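Local coordinates for hemin ABC transporter, periplasmic hemin-binding protein HutB (Vibrio cholerae, PDB 5KHL), which probably binds hemin in the periplasm and hands it to its partner ABC transporter for import into the cell, at residues Lys151-Leu156 and Lys193-Glu198; Asp173-Leu178 and His248-Gly253; Glu198-Met203 and Asn226-Leu231; Leu155-His158 and Ala162-Val165. All coordinates share one frame; numbering follows the deposited sequence. Where two conformers were deposited one is given.

Contact 1: Lys151-Leu156 and Lys193-Glu198; sequences KVLFLL and KPLSME
L155 and L195 are the closest residues along the two backbones, with 8.5 Å between L155 CA and L195 CA. That spacing is too wide for strand pairing, and no hydrogen bond crosses. Residues 152-156 form an extended strand. Residues 193-194 end another strand, and L195 and S196 carry the chain from it into a helix that begins at M197. The contact therefore rests on three leucine side chains, all buried.

L195 reaches across with one methyl. Its CG is anti to the backbone N (chi1 179°), which carries the branch out toward the strand. CD2 does the touching. It lies 3.8 Å from CD2 of L155, and these two side chains cross at about a right angle. The same L195 CD2 lies 4.0 Å from CD1 of L153, where the side chains meet tip to tip. One methyl of L195 thus meets two leucines on one face of the strand.

S196 takes the N-cap position, and its OG accepts a hydrogen bond from S199 N. The turn that holds L195 is thereby tied to the start of helix 197-203.

Strand 164-166 runs between the two strands in the mixed sheet, and V165 touches both L153 and L195. On the helix side, M200 and M203 of helix 197-203 pack on L195, while strand 207-210 flanks 152-156 along its other edge.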
loop_
_atom_site.group_PDB
_atom_site.type_symbol
_atom_site.label_atom_id
_atom_site.label_comp_id
_atom_site.label_asym_id
_atom_site.label_seq_id
_atom_site.Cartn_x
_atom_site.Cartn_y
_atom_site.Cartn_z
ATOM N N LYS A 151 13.233 -13.489 -10.224
ATOM C CA LYS A 151 13.293 -13.308 -8.776
ATOM C C LYS A 151 13.374 -11.829 -8.456
ATOM O O LYS A 151 14.163 -11.110 -9.050
ATOM C CB LYS A 151 14.483 -14.068 -8.176
ATOM C CG LYS A 151 14.319 -15.580 -8.223
ATOM C CD LYS A 151 15.596 -16.302 -7.853
ATOM C CE LYS A 151 16.576 -16.358 -9.016
ATOM N NZ LYS A 151 17.654 -17.379 -8.778
ATOM N N VAL A 152 12.526 -11.388 -7.531
ATOM C CA VAL A 152 12.364 -9.979 -7.179
ATOM C C VAL A 152 12.291 -9.827 -5.664
ATOM O O VAL A 152 11.512 -10.513 -4.999
ATOM C CB VAL A 152 11.073 -9.365 -7.809
ATOM C CG1 VAL A 152 10.773 -7.961 -7.224
ATOM C CG2 VAL A 152 11.197 -9.296 -9.323
ATOM N N LEU A 153 13.101 -8.926 -5.119
ATOM C CA LEU A 153 13.004 -8.598 -3.703
ATOM C C LEU A 153 12.581 -7.162 -3.527
ATOM O O LEU A 153 12.951 -6.287 -4.319
ATOM C CB LEU A 153 14.335 -8.809 -2.977
ATOM C CG LEU A 153 14.874 -10.210 -2.704
ATOM C CD1 LEU A 153 16.316 -10.072 -2.225
ATOM C CD2 LEU A 153 14.022 -10.962 -1.690
ATOM N N PHE A 154 11.824 -6.919 -2.465
ATOM C CA PHE A 154 11.578 -5.566 -2.028
ATOM C C PHE A 154 12.428 -5.257 -0.797
ATOM O O PHE A 154 12.353 -5.958 0.206
ATOM C CB PHE A 154 10.103 -5.343 -1.717
ATOM C CG PHE A 154 9.805 -3.959 -1.226
ATOM C CD1 PHE A 154 9.469 -2.962 -2.110
ATOM C CD2 PHE A 154 9.892 -3.653 0.121
ATOM C CE1 PHE A 154 9.202 -1.686 -1.649
ATOM C CE2 PHE A 154 9.631 -2.394 0.584
ATOM C CZ PHE A 154 9.280 -1.409 -0.295
ATOM N N LEU A 155 13.228 -4.199 -0.889
ATOM C CA LEU A 155 14.081 -3.774 0.219
ATOM C C LEU A 155 13.562 -2.499 0.874
ATOM O O LEU A 155 13.262 -1.497 0.210
ATOM C CB LEU A 155 15.524 -3.552 -0.245
ATOM C CG LEU A 155 16.294 -4.758 -0.782
ATOM C CD1 LEU A 155 17.681 -4.325 -1.180
ATOM C CD2 LEU A 155 16.345 -5.906 0.223
ATOM N N LEU A 156 13.441 -2.558 2.189
ATOM C CA LEU A 156 13.005 -1.424 2.970
ATOM C C LEU A 156 14.260 -0.838 3.557
ATOM O O LEU A 156 14.828 -1.407 4.491
ATOM C CB LEU A 156 12.024 -1.857 4.054
ATOM C CG LEU A 156 11.082 -0.804 4.623
ATOM C CD1 LEU A 156 10.120 -0.313 3.556
ATOM C CD2 LEU A 156 10.314 -1.382 5.796
ATOM N N LYS A 193 11.664 -7.968 7.910
ATOM C CA LYS A 193 12.771 -8.321 8.785
ATOM C C LYS A 193 14.087 -7.870 8.163
ATOM O O LYS A 193 14.166 -7.681 6.956
ATOM C CB LYS A 193 12.783 -9.836 9.044
ATOM C CG LYS A 193 11.460 -10.392 9.566
ATOM C CD LYS A 193 11.235 -10.064 11.025
ATOM C CE LYS A 193 9.786 -10.316 11.420
ATOM N NZ LYS A 193 9.324 -11.678 11.044
ATOM N N PRO A 194 15.111 -7.651 8.997
ATOM C CA PRO A 194 16.468 -7.435 8.486
ATOM C C PRO A 194 16.888 -8.573 7.566
ATOM O O PRO A 194 16.655 -9.750 7.883
ATOM C CB PRO A 194 17.308 -7.410 9.751
ATOM C CG PRO A 194 16.405 -6.822 10.739
ATOM C CD PRO A 194 15.032 -7.362 10.436
ATOM N N LEU A 195 17.467 -8.223 6.422
ATOM C CA LEU A 195 17.912 -9.224 5.462
ATOM C C LEU A 195 19.417 -9.372 5.533
ATOM O O LEU A 195 20.152 -8.463 5.142
ATOM C CB LEU A 195 17.485 -8.850 4.037
ATOM C CG LEU A 195 17.917 -9.812 2.922
ATOM C CD1 LEU A 195 17.356 -11.205 3.151
ATOM C CD2 LEU A 195 17.504 -9.293 1.556
ATOM N N SER A 196 19.862 -10.521 6.037
ATOM C CA SER A 196 21.278 -10.801 6.145
ATOM C C SER A 196 21.914 -10.671 4.771
ATOM O O SER A 196 21.320 -11.064 3.760
ATOM C CB SER A 196 21.519 -12.193 6.728
ATOM O OG SER A 196 21.899 -13.132 5.735
ATOM N N MET A 197 23.105 -10.085 4.733
ATOM C CA MET A 197 23.816 -9.921 3.473
ATOM C C MET A 197 23.983 -11.264 2.754
ATOM O O MET A 197 23.930 -11.312 1.525
ATOM C CB MET A 197 25.181 -9.260 3.703
ATOM C CG MET A 197 25.210 -7.736 3.538
ATOM S SD MET A 197 23.597 -6.938 3.369
ATOM C CE MET A 197 23.399 -6.906 1.596
ATOM N N GLU A 198 24.157 -12.345 3.519
ATOM C CA GLU A 198 24.314 -13.700 2.966
ATOM C C GLU A 198 23.051 -14.208 2.259
ATOM O O GLU A 198 23.151 -14.781 1.158
ATOM C CB GLU A 198 24.695 -14.695 4.059
ATOM C CG GLU A 198 25.979 -14.338 4.783
ATOM C CD GLU A 198 25.812 -14.363 6.297
ATOM O OE1 GLU A 198 26.429 -15.225 6.960
ATOM O OE2 GLU A 198 25.048 -13.519 6.819
#

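Contact 2: Asp173-Leu178 and His248-Gly253; sequences DTIIGL and HALVGG
I175 meets L250 and A249 because its longer branch is fully extended. The CG1 arm lies anti to the carbonyl carbon (chi1 -75°), and chi2 of 168° straightens it so that CD1 leads out from the helix toward the 248-253 loop. L250 starts in a similar way, with CG anti to its own carbonyl carbon (chi1 -49°). With chi2 also near anti, CD2 is the methyl that faces I175.

The two side chains cross at about a right angle. I175 CD1 lies 3.9 Å from L250 CD2. The same I175 methyl is also 3.9 Å from the carbonyl oxygen A249 O, so it meets both an apolar methyl and a backbone oxygen. That oxygen has a polar partner in the hydroxyl of S258. The CB of A249 stands further off, 4.8 Å from I175 CD1. No hydrogen bond joins the two segments, and the buried area is small, 71 Å².

Each backbone is set locally. The helix is held by G177 N to D173 O at 3.2 Å and L178 N to T174 O at 2.9 Å. H248 and A249 belong to a short 3-10 segment; further on, the chain reaches G253 through a cis peptide bond.

The contact lies about 5 Å from the chain's centre (centre to centre). L178 packs helix 171-178 on the long helix 125-143, and H248 of the loop touches E47. This two-lobed fold, with helix 125-143 running along it, is that of the Peripla_BP_2 binding proteins.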
loop_
_atom_site.group_PDB
_atom_site.type_symbol
_atom_site.label_atom_id
_atom_site.label_comp_id
_atom_site.label_asym_id
_atom_site.label_seq_id
_atom_site.Cartn_x
_atom_site.Cartn_y
_atom_site.Cartn_z
ATOM N N ASP A 173 5.150 -8.332 -0.953
ATOM C CA ASP A 173 5.140 -9.737 -1.353
ATOM C C ASP A 173 4.020 -10.074 -2.334
ATOM O O ASP A 173 4.245 -10.788 -3.311
ATOM C CB ASP A 173 5.020 -10.659 -0.149
ATOM C CG ASP A 173 4.917 -12.109 -0.562
ATOM O OD1 ASP A 173 3.853 -12.725 -0.358
ATOM O OD2 ASP A 173 5.899 -12.605 -1.139
ATOM N N THR A 174 2.816 -9.580 -2.069
ATOM C CA THR A 174 1.674 -9.869 -2.928
ATOM C C THR A 174 1.904 -9.301 -4.337
ATOM O O THR A 174 1.601 -9.953 -5.356
ATOM C CB THR A 174 0.386 -9.285 -2.327
ATOM O OG1 THR A 174 0.147 -9.870 -1.049
ATOM C CG2 THR A 174 -0.815 -9.516 -3.213
ATOM N N ILE A 175 2.482 -8.103 -4.390
ATOM C CA ILE A 175 2.717 -7.415 -5.653
ATOM C C ILE A 175 3.725 -8.176 -6.519
ATOM O O ILE A 175 3.541 -8.290 -7.728
ATOM C CB ILE A 175 3.182 -5.956 -5.406
ATOM C CG1 ILE A 175 1.975 -5.121 -4.963
ATOM C CG2 ILE A 175 3.877 -5.337 -6.645
ATOM C CD1 ILE A 175 2.359 -3.747 -4.403
ATOM N N ILE A 176 4.775 -8.694 -5.892
ATOM C CA ILE A 176 5.762 -9.529 -6.565
ATOM C C ILE A 176 5.127 -10.813 -7.166
ATOM O O ILE A 176 5.432 -11.197 -8.301
ATOM C CB ILE A 176 6.905 -9.902 -5.592
ATOM C CG1 ILE A 176 7.755 -8.678 -5.294
ATOM C CG2 ILE A 176 7.806 -10.979 -6.169
ATOM C CD1 ILE A 176 8.670 -8.864 -4.087
ATOM N N GLY A 177 4.245 -11.464 -6.411
ATOM C CA GLY A 177 3.522 -12.616 -6.929
ATOM C C GLY A 177 2.659 -12.226 -8.118
ATOM O O GLY A 177 2.658 -12.908 -9.134
ATOM N N LEU A 178 1.943 -11.108 -7.994
ATOM C CA LEU A 178 1.045 -10.645 -9.045
ATOM C C LEU A 178 1.758 -10.249 -10.333
ATOM O O LEU A 178 1.202 -10.431 -11.421
ATOM C CB LEU A 178 0.191 -9.481 -8.545
ATOM C CG LEU A 178 -0.950 -9.896 -7.610
ATOM C CD1 LEU A 178 -1.617 -8.699 -6.971
ATOM C CD2 LEU A 178 -1.974 -10.705 -8.376
ATOM N N HIS A 248 2.736 4.640 -1.649
ATOM C CA HIS A 248 1.304 4.666 -1.379
ATOM C C HIS A 248 0.609 3.372 -1.773
ATOM O O HIS A 248 -0.503 3.081 -1.302
ATOM C CB HIS A 248 0.653 5.851 -2.095
ATOM C CG HIS A 248 1.056 7.180 -1.527
ATOM N ND1 HIS A 248 2.111 7.909 -2.023
ATOM C CD2 HIS A 248 0.569 7.876 -0.473
ATOM C CE1 HIS A 248 2.247 9.018 -1.312
ATOM N NE2 HIS A 248 1.327 9.019 -0.366
ATOM N N ALA A 249 1.269 2.598 -2.631
ATOM C CA ALA A 249 0.736 1.320 -3.105
ATOM C C ALA A 249 1.052 0.217 -2.117
ATOM O O ALA A 249 0.706 -0.940 -2.338
ATOM C CB ALA A 249 1.307 0.974 -4.478
ATOM N N LEU A 250 1.718 0.583 -1.028
ATOM C CA LEU A 250 2.163 -0.394 -0.045
ATOM C C LEU A 250 1.420 -0.219 1.275
ATOM O O LEU A 250 1.539 -1.045 2.186
ATOM C CB LEU A 250 3.668 -0.264 0.190
ATOM C CG LEU A 250 4.613 -0.221 -1.013
ATOM C CD1 LEU A 250 6.057 -0.341 -0.538
ATOM C CD2 LEU A 250 4.278 -1.285 -2.047
ATOM N N VAL A 251 0.653 0.858 1.366
ATOM C CA VAL A 251 0.004 1.243 2.614
ATOM C C VAL A 251 -1.497 0.942 2.602
ATOM O O VAL A 251 -2.208 1.312 1.669
ATOM C CB VAL A 251 0.266 2.758 2.913
ATOM C CG1 VAL A 251 -0.955 3.453 3.507
ATOM C CG2 VAL A 251 1.481 2.909 3.826
ATOM N N GLY A 252 -1.967 0.231 3.622
ATOM C CA GLY A 252 -3.394 0.071 3.800
ATOM C C GLY A 252 -4.223 -1.209 3.625
ATOM O O GLY A 252 -5.338 -1.207 4.147
ATOM N N GLY A 253 -3.806 -2.267 2.916
ATOM C CA GLY A 253 -2.582 -2.424 2.157
ATOM C C GLY A 253 -2.696 -2.644 0.644
ATOM O O GLY A 253 -2.299 -1.748 -0.102
#

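Contact 3: Glu198-Met203 and Asn226-Leu231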
loop_
_atom_site.group_PDB
_atom_site.type_symbol
_atom_site.label_atom_id
_atom_site.label_comp_id
_atom_site.label_asym_id
_atom_site.label_seq_id
_atom_site.Cartn_x
_atom_site.Cartn_y
_atom_site.Cartn_z
ATOM N N GLU A 198 24.157 -12.345 3.519
ATOM C CA GLU A 198 24.314 -13.700 2.966
ATOM C C GLU A 198 23.051 -14.208 2.259
ATOM O O GLU A 198 23.151 -14.781 1.158
ATOM C CB GLU A 198 24.695 -14.695 4.059
ATOM C CG GLU A 198 25.979 -14.338 4.783
ATOM C CD GLU A 198 25.812 -14.363 6.297
ATOM O OE1 GLU A 198 26.429 -15.225 6.960
ATOM O OE2 GLU A 198 25.048 -13.519 6.819
ATOM N N SER A 199 21.887 -14.021 2.892
ATOM C CA SER A 199 20.606 -14.414 2.314
ATOM C C SER A 199 20.398 -13.708 0.976
ATOM O O SER A 199 19.957 -14.325 0.007
ATOM C CB SER A 199 19.454 -14.090 3.271
ATOM O OG SER A 199 19.595 -14.761 4.515
ATOM N N MET A 200 20.738 -12.415 0.932
ATOM C CA MET A 200 20.584 -11.620 -0.277
ATOM C C MET A 200 21.449 -12.167 -1.393
ATOM O O MET A 200 20.974 -12.375 -2.516
ATOM C CB MET A 200 20.921 -10.160 -0.030
ATOM C CG MET A 200 20.430 -9.279 -1.170
ATOM S SD MET A 200 20.944 -7.573 -0.981
ATOM C CE MET A 200 20.059 -7.108 0.499
ATOM N N ILE A 201 22.717 -12.401 -1.089
ATOM C CA ILE A 201 23.599 -13.073 -2.032
ATOM C C ILE A 201 22.999 -14.410 -2.496
ATOM O O ILE A 201 23.003 -14.726 -3.689
ATOM C CB ILE A 201 24.973 -13.347 -1.424
ATOM C CG1 ILE A 201 25.667 -12.051 -1.022
ATOM C CG2 ILE A 201 25.834 -14.092 -2.401
ATOM C CD1 ILE A 201 26.985 -12.298 -0.283
ATOM N N GLU A 202 22.473 -15.179 -1.545
ATOM C CA GLU A 202 21.894 -16.478 -1.845
ATOM C C GLU A 202 20.654 -16.375 -2.737
ATOM O O GLU A 202 20.505 -17.158 -3.680
ATOM C CB GLU A 202 21.548 -17.220 -0.544
ATOM C CG GLU A 202 21.063 -18.651 -0.752
ATOM C CD GLU A 202 21.923 -19.439 -1.740
ATOM O OE1 GLU A 202 21.346 -20.238 -2.513
ATOM O OE2 GLU A 202 23.167 -19.281 -1.751
ATOM N N MET A 203 19.784 -15.405 -2.442
ATOM C CA MET A 203 18.508 -15.238 -3.154
ATOM C C MET A 203 18.661 -14.747 -4.594
ATOM O O MET A 203 17.758 -14.901 -5.409
ATOM C CB MET A 203 17.594 -14.274 -2.397
ATOM C CG MET A 203 17.085 -14.821 -1.098
ATOM S SD MET A 203 16.308 -13.552 -0.097
ATOM C CE MET A 203 16.127 -14.412 1.477
ATOM N N ASN A 226 25.195 1.825 -4.031
ATOM C CA ASN A 226 26.203 2.360 -3.113
ATOM C C ASN A 226 25.831 1.989 -1.682
ATOM O O ASN A 226 26.697 1.706 -0.855
ATOM C CB ASN A 226 26.343 3.893 -3.232
ATOM C CG ASN A 226 27.049 4.342 -4.505
ATOM O OD1 ASN A 226 27.836 3.604 -5.093
ATOM N ND2 ASN A 226 26.774 5.571 -4.926
ATOM N N ALA A 227 24.526 1.983 -1.415
ATOM C CA ALA A 227 23.992 1.782 -0.073
ATOM C C ALA A 227 24.070 0.322 0.357
ATOM O O ALA A 227 24.286 0.014 1.535
ATOM C CB ALA A 227 22.541 2.278 -0.006
ATOM N N VAL A 228 23.879 -0.570 -0.615
ATOM C CA VAL A 228 23.832 -2.007 -0.373
ATOM C C VAL A 228 24.824 -2.725 -1.286
ATOM O O VAL A 228 24.433 -3.383 -2.262
ATOM C CB VAL A 228 22.421 -2.540 -0.599
ATOM C CG1 VAL A 228 22.336 -4.031 -0.248
ATOM C CG2 VAL A 228 21.444 -1.728 0.221
ATOM N N PRO A 229 26.116 -2.625 -0.945
ATOM C CA PRO A 229 27.224 -2.964 -1.847
ATOM C C PRO A 229 27.280 -4.445 -2.225
ATOM O O PRO A 229 28.045 -4.815 -3.121
ATOM C CB PRO A 229 28.470 -2.570 -1.047
ATOM C CG PRO A 229 27.989 -2.202 0.337
ATOM C CD PRO A 229 26.554 -2.568 0.459
ATOM N N MET A 230 26.486 -5.276 -1.555
ATOM C CA MET A 230 26.495 -6.707 -1.834
ATOM C C MET A 230 25.548 -7.064 -2.977
ATOM O O MET A 230 25.577 -8.192 -3.483
ATOM C CB MET A 230 26.149 -7.505 -0.571
ATOM C CG MET A 230 27.123 -7.287 0.586
ATOM S SD MET A 230 28.871 -7.572 0.205
ATOM C CE MET A 230 28.836 -9.270 -0.353
ATOM N N LEU A 231 24.726 -6.097 -3.386
ATOM C CA LEU A 231 23.905 -6.254 -4.582
ATOM C C LEU A 231 24.781 -6.476 -5.811
ATOM O O LEU A 231 24.343 -7.080 -6.789
ATOM C CB LEU A 231 23.005 -5.043 -4.794
ATOM C CG LEU A 231 21.780 -5.022 -3.887
ATOM C CD1 LEU A 231 21.077 -3.661 -3.968
ATOM C CD2 LEU A 231 20.825 -6.157 -4.246
#
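M200 and I201, which touch 226-231, ride on a helical turn closed by M203 N to S199 O at 2.7 Å, the shortest backbone bond within either segment. E202 N to E198 O, at 2.8 Å, holds the same stretch of helix 197-203. No hydrogen bond joins the two segments, so the contact itself is apolar.

The sulfur of M200 is met by two side chains at once. Its SD lies 3.6 Å from CD2 of L231 and 3.9 Å from CG1 of V228. The M200 chain runs straight out from the helix, with chi1 -166° and chi2 -175°, and bends only at the end, where chi3 is -65°. The bend lays the methyl beside V228, with M200 CE 3.9 Å from V228 CG1. Sulfur and methyl of M200 therefore share one methyl of the valine.

I201 forms a second point of touch, nearer the surface. Its CD1 comes within 3.5 Å of CE of M230. The methionine reaches it by a curled path, bent at both chi2 and chi3, rather than by stretching out. Side chains at all three meeting places cross obliquely.

The backbone of 226-231 arranges these groups. V228 is the first residue to leave helical angles at the end of helix 221-227. A turn then follows through P229, and L231 N bonds to V228 O at 3.0 Å. This turn brings V228 and L231 together so that both can meet the one sulfur.

On the sheet side M200 touches both L195 and L155 of strand 152-156. Helix 197-203 thus sits between the mixed sheet and the turn that follows helix 221-227.

Contact 4: Leu155-His158 and Ala162-Val165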
loop_
_atom_site.group_PDB
_atom_site.type_symbol
_atom_site.label_atom_id
_atom_site.label_comp_id
_atom_site.label_asym_id
_atom_site.label_seq_id
_atom_site.Cartn_x
_atom_site.Cartn_y
_atom_site.Cartn_z
ATOM N N LEU A 155 13.228 -4.199 -0.889
ATOM C CA LEU A 155 14.081 -3.774 0.219
ATOM C C LEU A 155 13.562 -2.499 0.874
ATOM O O LEU A 155 13.262 -1.497 0.210
ATOM C CB LEU A 155 15.524 -3.552 -0.245
ATOM C CG LEU A 155 16.294 -4.758 -0.782
ATOM C CD1 LEU A 155 17.681 -4.325 -1.180
ATOM C CD2 LEU A 155 16.345 -5.906 0.223
ATOM N N LEU A 156 13.441 -2.558 2.189
ATOM C CA LEU A 156 13.005 -1.424 2.970
ATOM C C LEU A 156 14.260 -0.838 3.557
ATOM O O LEU A 156 14.828 -1.407 4.491
ATOM C CB LEU A 156 12.024 -1.857 4.054
ATOM C CG LEU A 156 11.082 -0.804 4.623
ATOM C CD1 LEU A 156 10.120 -0.313 3.556
ATOM C CD2 LEU A 156 10.314 -1.382 5.796
ATOM N N LEU A 157 14.718 0.268 2.977
ATOM C CA LEU A 157 15.987 0.885 3.371
ATOM C C LEU A 157 15.739 2.159 4.172
ATOM O O LEU A 157 14.840 2.924 3.844
ATOM C CB LEU A 157 16.841 1.190 2.133
ATOM C CG LEU A 157 17.073 0.025 1.156
ATOM C CD1 LEU A 157 17.720 0.462 -0.145
ATOM C CD2 LEU A 157 17.907 -1.063 1.797
ATOM N N HIS A 158 16.511 2.367 5.238
ATOM C CA HIS A 158 16.472 3.632 5.988
ATOM C C HIS A 158 17.878 4.125 6.305
ATOM O O HIS A 158 18.843 3.354 6.319
ATOM C CB HIS A 158 15.682 3.501 7.298
ATOM C CG HIS A 158 14.197 3.362 7.104
ATOM N ND1 HIS A 158 13.587 3.523 5.891
ATOM C CD2 HIS A 158 13.216 3.066 7.997
ATOM C CE1 HIS A 158 12.275 3.332 6.026
ATOM N NE2 HIS A 158 12.033 3.058 7.290
ATOM N N ALA A 162 19.217 -1.010 9.580
ATOM C CA ALA A 162 19.613 -2.177 8.809
ATOM C C ALA A 162 18.611 -2.421 7.676
ATOM O O ALA A 162 17.400 -2.332 7.868
ATOM C CB ALA A 162 19.733 -3.396 9.714
ATOM N N ALA A 163 19.135 -2.699 6.488
ATOM C CA ALA A 163 18.311 -2.978 5.309
ATOM C C ALA A 163 17.319 -4.107 5.552
ATOM O O ALA A 163 17.714 -5.258 5.712
ATOM C CB ALA A 163 19.200 -3.322 4.128
ATOM N N ASN A 164 16.034 -3.778 5.581
ATOM C CA ASN A 164 15.002 -4.795 5.761
ATOM C C ASN A 164 14.467 -5.369 4.455
ATOM O O ASN A 164 14.686 -4.821 3.375
ATOM C CB ASN A 164 13.837 -4.235 6.569
ATOM C CG ASN A 164 14.022 -4.424 8.043
ATOM O OD1 ASN A 164 15.137 -4.356 8.549
ATOM N ND2 ASN A 164 12.933 -4.682 8.745
ATOM N N VAL A 165 13.760 -6.488 4.572
ATOM C CA VAL A 165 13.152 -7.120 3.416
ATOM C C VAL A 165 11.688 -7.496 3.688
ATOM O O VAL A 165 11.299 -7.760 4.824
ATOM C CB VAL A 165 13.950 -8.358 2.998
ATOM C CG1 VAL A 165 13.777 -9.478 4.021
ATOM C CG2 VAL A 165 13.530 -8.812 1.587
#
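L156 and N164 form the hydrogen-bonded pair of an antiparallel beta hairpin made by strands 152-156 and 164-166. L155 and V165 are the next pair, of the non-hydrogen-bonded kind.

Two backbone hydrogen bonds join the strands, both between L156 and N164. L156 N gives its proton to N164 O at 2.8 Å, with an angle of 159° at the hydrogen. The donor stands above the carbonyl plane of N164, 49° out of it. In the other direction N164 N bonds to L156 O at 2.9 Å, and here the donor is tilted less, by 24°. A weaker CA-H...O contact adds to these: L155 CA lies 3.4 Å from N164 O. That oxygen therefore receives both an N-H and a C-H from neighbouring residues of the other strand.

Side-chain contacts fall on both faces. On one face L156 CB and N164 CB sit abreast, 3.9 Å apart, and Y192 of strand 192-194 packs against both residues. On the opposite face L155 CD2 is a loose 4.3 Å from V165 CG2.

The hairpin is held from outside along both edges. A163 and V165 make backbone bonds to L195 and K193, and L155 makes them to L209 and S211.

Past the paired residues, the chains still touch through apolar groups. The CB of L157 leads away from the other strand. Its CG lies anti to the carbonyl carbon, beside the backbone N, and from there CD2 comes back to rest on CB of A163, 3.5 Å away.

How the contacts relate
The side chains of contacts 1, 3 and 4 touch one another in one part of the fold. Contacts 1 and 4, centres about 7 Å apart, both use strand 152-156; strand 164-166 links it to 192-194 through a probable hydrogen bond, K193 O to V165 N at 2.7 Å. Contacts 1 and 3 share helix 197-203, and L195 CD2 lies 3.5 Å from M200 CE. Contact 3 meets contact 4 where V228 CG2 is 3.9 Å from L157 CD2. Contact 2 touches contact 1 through F154 CZ and L250 CD1 at 3.4 Å. In this family the ligand is held between the lobes, so contact 2, nearest the middle, is probably closest to the hemin site.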